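Local coordinates for yfhH hypothetical protein (PDB 1SF9) that is of unknown function but may act as a transcriptional regulator, at residues A[66-71]-A[118-123]. Sequence-based numbering, arbitrary orientation.
Sequences KITMAK and ALPISV
Pro-120 and Ser-122 meet one side of helix 57-74 where strand 115-120 gives way to a 3-10 turn, with CA atoms 6.7 Å apart between Met-69 and Pro-120 and 5.9 Å between Lys-71 and Ser-122. The contact joins the N-terminal helices of this alpha+beta chain to its C-terminal five-stranded antiparallel sheet: the 3-10 turn 121-123 links the two outermost strands, 115-120 and 124-126, and Val-123 N bonds back to Pro-120 O across it. One hydrogen bond joins the two segments. Ser-122 OG, set between its own backbone N and carbonyl carbon (chi1 48°), donates to Thr-68 O at 2.7 Å, meeting the carbonyl at a C=O...O angle of 137° and lying 32° from the carbonyl plane. Beside this bond, Ser-122 CB lies 3.9 Å from Lys-71 CB, and the lysine chain, extended beyond CG, leads away. Met-69 leaves the helix pointing away from the turn, but the bend at chi2 brings SD back toward Pro-120. In one of two conformers of each residue, SD comes in obliquely, well out of the proline ring plane, 3.7 Å from Pro-120 CG. Phe-104 of strand 104-109 touches both side chains, and a platinum ion lies about 3 Å from that of Met-69. The two branches of Thr-68 go different ways: OG1 bonds to Glu-64 O within the helix, whereas methyl CG2, anti to the backbone N, packs 3.5 Å from Ser-122 OG and 3.6 Å from Val-123 CG1, the threonine and valine side chains crossing at about a right angle.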
loop_
_atom_site.group_PDB
_atom_site.type_symbol
_atom_site.label_atom_id
_atom_site.label_comp_id
_atom_site.label_asym_id
_atom_site.label_seq_id
_atom_site.Cartn_x
_atom_site.Cartn_y
_atom_site.Cartn_z
ATOM N N LYS A 66 2.375 -5.038 4.451
ATOM C CA LYS A 66 2.758 -5.857 3.297
ATOM C C LYS A 66 1.534 -6.229 2.466
ATOM O O LYS A 66 1.592 -6.246 1.236
ATOM C CB LYS A 66 3.472 -7.133 3.731
ATOM C CG LYS A 66 4.817 -6.864 4.332
ATOM C CD LYS A 66 5.573 -8.135 4.619
ATOM C CE LYS A 66 6.970 -7.813 5.138
ATOM N NZ LYS A 66 7.834 -7.283 4.048
ATOM N N ILE A 67 0.424 -6.537 3.136
ATOM C CA ILE A 67 -0.813 -6.892 2.433
ATOM C C ILE A 67 -1.308 -5.710 1.604
ATOM O O ILE A 67 -1.675 -5.858 0.436
ATOM C CB ILE A 67 -1.910 -7.345 3.438
ATOM C CG1 ILE A 67 -1.523 -8.715 3.994
ATOM C CG2 ILE A 67 -3.265 -7.406 2.760
ATOM C CD1 ILE A 67 -2.269 -9.066 5.283
ATOM N N THR A 68 -1.303 -4.526 2.208
ATOM C CA THR A 68 -1.734 -3.337 1.496
ATOM C C THR A 68 -0.900 -3.168 0.235
ATOM O O THR A 68 -1.419 -2.805 -0.821
ATOM C CB THR A 68 -1.585 -2.100 2.395
ATOM O OG1 THR A 68 -2.492 -2.210 3.489
ATOM C CG2 THR A 68 -1.875 -0.815 1.606
ATOM N N MET A 69 0.390 -3.456 0.333
ATOM C CA MET A 69 1.246 -3.312 -0.842
ATOM C C MET A 69 0.976 -4.371 -1.881
ATOM O O MET A 69 0.875 -4.071 -3.072
ATOM C CB MET A 69 2.714 -3.329 -0.436
ATOM C CG MET A 69 3.121 -2.071 0.238
ATOM S SD MET A 69 2.847 -0.603 -0.809
ATOM C CE MET A 69 3.657 -1.074 -2.293
ATOM N N ALA A 70 0.848 -5.617 -1.443
ATOM C CA ALA A 70 0.579 -6.697 -2.394
ATOM C C ALA A 70 -0.715 -6.413 -3.147
ATOM O O ALA A 70 -0.813 -6.638 -4.366
ATOM C CB ALA A 70 0.490 -8.054 -1.666
ATOM N N LYS A 71 -1.720 -5.932 -2.429
ATOM C CA LYS A 71 -2.999 -5.614 -3.053
ATOM C C LYS A 71 -2.845 -4.531 -4.116
ATOM O O LYS A 71 -3.567 -4.529 -5.105
ATOM C CB LYS A 71 -4.020 -5.142 -2.005
ATOM C CG LYS A 71 -4.598 -6.282 -1.178
ATOM C CD LYS A 71 -5.673 -5.798 -0.198
ATOM C CE LYS A 71 -6.217 -6.990 0.589
ATOM N NZ LYS A 71 -7.241 -6.605 1.619
ATOM N N ALA A 118 2.783 10.334 -1.153
ATOM C CA ALA A 118 2.435 9.141 -1.918
ATOM C C ALA A 118 1.683 8.094 -1.139
ATOM O O ALA A 118 2.075 7.788 -0.017
ATOM C CB ALA A 118 3.698 8.518 -2.457
ATOM N N LEU A 119 0.626 7.546 -1.746
ATOM C CA LEU A 119 -0.156 6.452 -1.140
ATOM C C LEU A 119 -0.308 5.309 -2.129
ATOM O O LEU A 119 -0.420 5.527 -3.341
ATOM C CB LEU A 119 -1.576 6.895 -0.773
ATOM C CG LEU A 119 -1.721 7.922 0.347
ATOM C CD1 LEU A 119 -3.181 8.391 0.417
ATOM C CD2 LEU A 119 -1.299 7.285 1.658
ATOM N N PRO A 120 -0.322 4.056 -1.633
ATOM C CA PRO A 120 -0.481 2.921 -2.556
ATOM C C PRO A 120 -1.886 2.999 -3.151
ATOM O O PRO A 120 -2.823 3.380 -2.460
ATOM C CB PRO A 120 -0.339 1.707 -1.652
ATOM C CG PRO A 120 0.467 2.214 -0.473
ATOM C CD PRO A 120 -0.112 3.591 -0.251
ATOM N N ILE A 121 -2.052 2.646 -4.422
ATOM C CA ILE A 121 -3.382 2.740 -5.011
ATOM C C ILE A 121 -4.431 1.862 -4.335
ATOM O O ILE A 121 -5.617 2.114 -4.451
ATOM C CB ILE A 121 -3.369 2.501 -6.543
ATOM C CG1 ILE A 121 -2.702 1.171 -6.878
ATOM C CG2 ILE A 121 -2.627 3.644 -7.227
ATOM C CD1 ILE A 121 -2.703 0.856 -8.384
ATOM N N SER A 122 -3.991 0.852 -3.589
ATOM C CA SER A 122 -4.914 -0.029 -2.897
ATOM C C SER A 122 -5.696 0.638 -1.758
ATOM O O SER A 122 -6.670 0.061 -1.288
ATOM C CB SER A 122 -4.167 -1.240 -2.329
ATOM O OG SER A 122 -3.014 -0.798 -1.652
ATOM N N VAL A 123 -5.279 1.822 -1.310
ATOM C CA VAL A 123 -6.009 2.480 -0.225
ATOM C C VAL A 123 -6.954 3.558 -0.739
ATOM O O VAL A 123 -7.621 4.212 0.044
ATOM C CB VAL A 123 -5.059 3.110 0.871
ATOM C CG1 VAL A 123 -4.032 2.081 1.336
ATOM C CG2 VAL A 123 -4.345 4.334 0.356
#